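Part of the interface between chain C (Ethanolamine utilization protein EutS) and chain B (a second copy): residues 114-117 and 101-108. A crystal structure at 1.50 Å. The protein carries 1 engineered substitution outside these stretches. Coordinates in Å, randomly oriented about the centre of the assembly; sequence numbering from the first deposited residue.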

ATOM      1  N   LEU C 114     -13.767 -23.769   2.069  1.00 15.95           N
ATOM      2  CA  LEU C 114     -13.045 -24.287   0.904  1.00 15.92           C
ATOM      3  C   LEU C 114     -13.911 -24.089  -0.341  1.00 16.22           C
ATOM      4  O   LEU C 114     -15.080 -24.505  -0.375  1.00 16.31           O
ATOM      5  CB  LEU C 114     -12.736 -25.755   1.142  1.00 17.10           C
ATOM      6  CG  LEU C 114     -11.675 -26.348   0.236  1.00 22.87           C
ATOM      7  CD1 LEU C 114     -11.003 -27.520   0.950  1.00 23.54           C
ATOM      8  CD2 LEU C 114     -12.297 -26.790  -1.042  1.00 23.80           C
ATOM      9  N   THR C 115     -13.372 -23.448  -1.359  1.00 14.44           N
ATOM     10  CA  THR C 115     -14.115 -23.219  -2.604  1.00 15.60           C
ATOM     11  C   THR C 115     -13.410 -23.897  -3.777  1.00 14.97           C
ATOM     12  O   THR C 115     -12.175 -24.171  -3.711  1.00 15.15           O
ATOM     13  CB  THR C 115     -14.336 -21.727  -2.835  1.00 14.35           C
ATOM     14  OG1 THR C 115     -13.095 -21.015  -2.784  1.00 14.80           O
ATOM     15  CG2 THR C 115     -15.266 -21.163  -1.788  1.00 15.17           C
ATOM     16  N   LYS C 116     -14.189 -24.224  -4.803  1.00 15.76           N
ATOM     17  CA  LYS C 116     -13.748 -25.074  -5.931  1.00 15.53           C
ATOM     18  C   LYS C 116     -14.171 -24.450  -7.256  1.00 15.85           C
ATOM     19  O   LYS C 116     -15.336 -24.031  -7.404  1.00 17.08           O
ATOM     20  CB  LYS C 116     -14.335 -26.478  -5.816  1.00 16.85           C
ATOM     21  CG  LYS C 116     -14.044 -27.186  -4.514  1.00 19.48           C
ATOM     22  CD  LYS C 116     -14.446 -28.643  -4.542  1.00 22.84           C
ATOM     23  CE  LYS C 116     -14.276 -29.301  -3.191  1.00 26.79           C
ATOM     24  NZ  LYS C 116     -14.469 -30.768  -3.284  1.00 29.82           N
ATOM     25  N   SER C 117     -13.263 -24.446  -8.227  1.00 16.20           N
ATOM     26  CA  SER C 117     -13.590 -24.118  -9.634  1.00 17.20           C
ATOM     27  C   SER C 117     -12.861 -25.100 -10.562  1.00 19.81           C
ATOM     28  O   SER C 117     -12.255 -26.048 -10.104  1.00 20.98           O
ATOM     29  CB  SER C 117     -13.276 -22.695  -9.925  1.00 18.87           C
ATOM     30  OG  SER C 117     -11.864 -22.409  -9.885  1.00 17.08           O
ATOM     31  OXT SER C 117     -12.961 -24.872 -11.774  1.00 23.69           O
TER
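Chain B 101-108: EYFKNSLG

A small contact between two copies of a protein can hang on one well-placed hydrogen bond, and here the extended C-terminal tail of one EutS chain lies against the last turns of a helix in its neighbour, held by a tyrosine hydroxyl that reaches a backbone carbonyl and by a modest patch of nonpolar packing. The principle is general: the main chain of a tail offers carbonyl groups whatever its sequence, and a long side chain standing out from a helix can meet one of them across several ångströms.

Chain C is extended, with Thr C115 and Lys C116 in strand conformation, so successive side chains alternate. The CA-to-CB bonds of Thr C115 and Ser C117 point toward chain B, whereas that of Lys C116 points away. Chain B runs as a helix that begins before Glu B101, its turns marked by backbone bonds such as Ser B106 N to Tyr B102 O at 2.8 Å; Gly B108 then leaves helical geometry with a positive phi of 67°, a value that by itself favours glycine. The register is reversed: Thr C115 has its CA 7.1 Å from the CA of Leu B107, while the CA of Ser C117 is 8.6 Å from the CA of Tyr B102. The tail therefore advances as the helix is read backwards; the backbones stay apart at these pairs, and mainly side chains bridge the distance.

Tyr B102 spans that gap. The CA-to-CB bond of Tyr B102 points toward the tail and chi1 is 178° (t); its OH donates a hydrogen bond to Lys C116 O at 2.7 Å. The acceptor lies at the ring edge, near the ring plane, as suits a phenol hydroxyl. Thus Lys C116 takes part through its backbone, while its side chain comes no nearer to the helix stretch than 5.4 Å. The same hydroxyl packs against the end of the chain, with Tyr B102 OH 3.8 Å from Ser C117 CB.

One turn further along the helix, Ser B106 and Leu B107 meet Thr C115. The CA-to-CB bond of Leu B107 points sideways, but the end of its side chain comes nearer, bringing CD1 to 3.7 Å from Thr C115 CB. The methyl CG2 of Thr C115 lies 4.0 Å from Ser B106 O. These are packing contacts; Thr C115 OG1 is hydrogen-bonded elsewhere in the structure. Together the two stretches bury 197 Å², counting both sides.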

ATOM      1  N   GLU B 101     -20.903 -14.299 -12.213  1.00 16.02           N
ATOM      2  CA  GLU B 101     -21.860 -15.311 -11.701  1.00 17.67           C
ATOM      3  C   GLU B 101     -21.119 -16.274 -10.784  1.00 17.17           C
ATOM      4  O   GLU B 101     -21.623 -16.640  -9.694  1.00 18.46           O
ATOM      5  CB  GLU B 101     -22.506 -16.029 -12.875  1.00 19.95           C
ATOM      6  CG  GLU B 101     -23.607 -15.202 -13.477  1.00 24.46           C
ATOM      7  CD  GLU B 101     -24.101 -15.739 -14.794  1.00 28.95           C
ATOM      8  OE1 GLU B 101     -23.968 -16.981 -15.015  1.00 28.36           O
ATOM      9  OE2 GLU B 101     -24.633 -14.899 -15.581  1.00 33.34           O
ATOM     10  N   TYR B 102     -19.912 -16.685 -11.153  1.00 15.56           N
ATOM     11  CA  TYR B 102     -19.152 -17.619 -10.295  1.00 16.32           C
ATOM     12  C   TYR B 102     -18.860 -16.971  -8.939  1.00 15.18           C
ATOM     13  O   TYR B 102     -19.081 -17.534  -7.833  1.00 16.46           O
ATOM     14  CB  TYR B 102     -17.868 -18.101 -10.978  1.00 15.97           C
ATOM     15  CG  TYR B 102     -17.133 -19.004 -10.022  1.00 15.63           C
ATOM     16  CD1 TYR B 102     -17.578 -20.297  -9.784  1.00 16.26           C
ATOM     17  CD2 TYR B 102     -16.122 -18.519  -9.211  1.00 15.71           C
ATOM     18  CE1 TYR B 102     -16.997 -21.110  -8.833  1.00 16.55           C
ATOM     19  CE2 TYR B 102     -15.541 -19.317  -8.241  1.00 16.80           C
ATOM     20  CZ  TYR B 102     -15.981 -20.611  -8.039  1.00 16.81           C
ATOM     21  OH  TYR B 102     -15.428 -21.388  -7.063  1.00 18.58           O
ATOM     22  N   PHE B 103     -18.314 -15.751  -8.950  1.00 15.85           N
ATOM     23  CA  PHE B 103     -17.851 -15.127  -7.696  1.00 16.39           C
ATOM     24  C   PHE B 103     -19.035 -14.751  -6.803  1.00 15.82           C
ATOM     25  O   PHE B 103     -18.951 -14.950  -5.590  1.00 16.93           O
ATOM     26  CB  PHE B 103     -16.958 -13.925  -8.000  1.00 16.83           C
ATOM     27  CG  PHE B 103     -15.539 -14.338  -8.291  1.00 17.43           C
ATOM     28  CD1 PHE B 103     -14.691 -14.709  -7.252  1.00 23.78           C
ATOM     29  CD2 PHE B 103     -15.130 -14.595  -9.575  1.00 15.68           C
ATOM     30  CE1 PHE B 103     -13.412 -15.171  -7.523  1.00 25.60           C
ATOM     31  CE2 PHE B 103     -13.845 -15.029  -9.847  1.00 17.86           C
ATOM     32  CZ  PHE B 103     -12.984 -15.289  -8.825  1.00 23.76           C
ATOM     33  N   LYS B 104     -20.136 -14.291  -7.387  1.00 15.72           N
ATOM     34  CA  LYS B 104     -21.340 -13.969  -6.577  1.00 17.79           C
ATOM     35  C   LYS B 104     -21.850 -15.244  -5.897  1.00 17.57           C
ATOM     36  O   LYS B 104     -22.035 -15.259  -4.677  1.00 18.72           O
ATOM     37  CB  LYS B 104     -22.422 -13.410  -7.504  1.00 19.42           C
ATOM     38  CG  LYS B 104     -23.804 -13.280  -6.877  1.00 25.53           C
ATOM     39  CD  LYS B 104     -24.795 -12.722  -7.880  1.00 31.12           C
ATOM     40  CE  LYS B 104     -24.931 -13.590  -9.115  1.00 41.47           C
ATOM     41  NZ  LYS B 104     -26.146 -13.271  -9.904  1.00 46.13           N
ATOM     42  N   ASN B 105     -22.031 -16.301  -6.683  1.00 17.59           N
ATOM     43  CA  ASN B 105     -22.726 -17.522  -6.203  1.00 16.99           C
ATOM     44  C   ASN B 105     -21.814 -18.342  -5.287  1.00 18.63           C
ATOM     45  O   ASN B 105     -22.291 -18.823  -4.237  1.00 19.14           O
ATOM     46  CB  ASN B 105     -23.262 -18.338  -7.370  1.00 16.79           C
ATOM     47  CG  ASN B 105     -24.503 -17.711  -7.979  1.00 18.62           C
ATOM     48  OD1 ASN B 105     -25.579 -17.769  -7.397  1.00 21.18           O
ATOM     49  ND2 ASN B 105     -24.413 -17.187  -9.192  1.00 21.63           N
ATOM     50  N   SER B 106     -20.572 -18.582  -5.684  1.00 16.74           N
ATOM     51  CA  SER B 106     -19.687 -19.553  -5.001  1.00 16.93           C
ATOM     52  C   SER B 106     -18.924 -18.908  -3.839  1.00 19.13           C
ATOM     53  O   SER B 106     -18.741 -19.565  -2.793  1.00 20.14           O
ATOM     54  CB  SER B 106     -18.765 -20.205  -5.981  1.00 18.72           C
ATOM     55  OG  SER B 106     -17.988 -21.198  -5.300  1.00 21.64           O
ATOM     56  N   LEU B 107     -18.383 -17.704  -4.031  1.00 18.32           N
ATOM     57  CA  LEU B 107     -17.531 -17.053  -3.018  1.00 19.91           C
ATOM     58  C   LEU B 107     -18.288 -15.959  -2.280  1.00 18.13           C
ATOM     59  O   LEU B 107     -17.691 -15.391  -1.359  1.00 23.32           O
ATOM     60  CB  LEU B 107     -16.239 -16.527  -3.648  1.00 21.65           C
ATOM     61  CG  LEU B 107     -15.079 -17.512  -3.586  1.00 26.75           C
ATOM     62  CD1 LEU B 107     -15.301 -18.646  -4.562  1.00 23.55           C
ATOM     63  CD2 LEU B 107     -13.752 -16.819  -3.874  1.00 26.00           C
ATOM     64  N   GLY B 108     -19.568 -15.700  -2.590  1.00 18.21           N
ATOM     65  CA  GLY B 108     -20.345 -14.721  -1.820  1.00 18.65           C
ATOM     66  C   GLY B 108     -19.800 -13.306  -2.021  1.00 20.76           C
ATOM     67  O   GLY B 108     -19.906 -12.460  -1.110  1.00 23.98           O
TER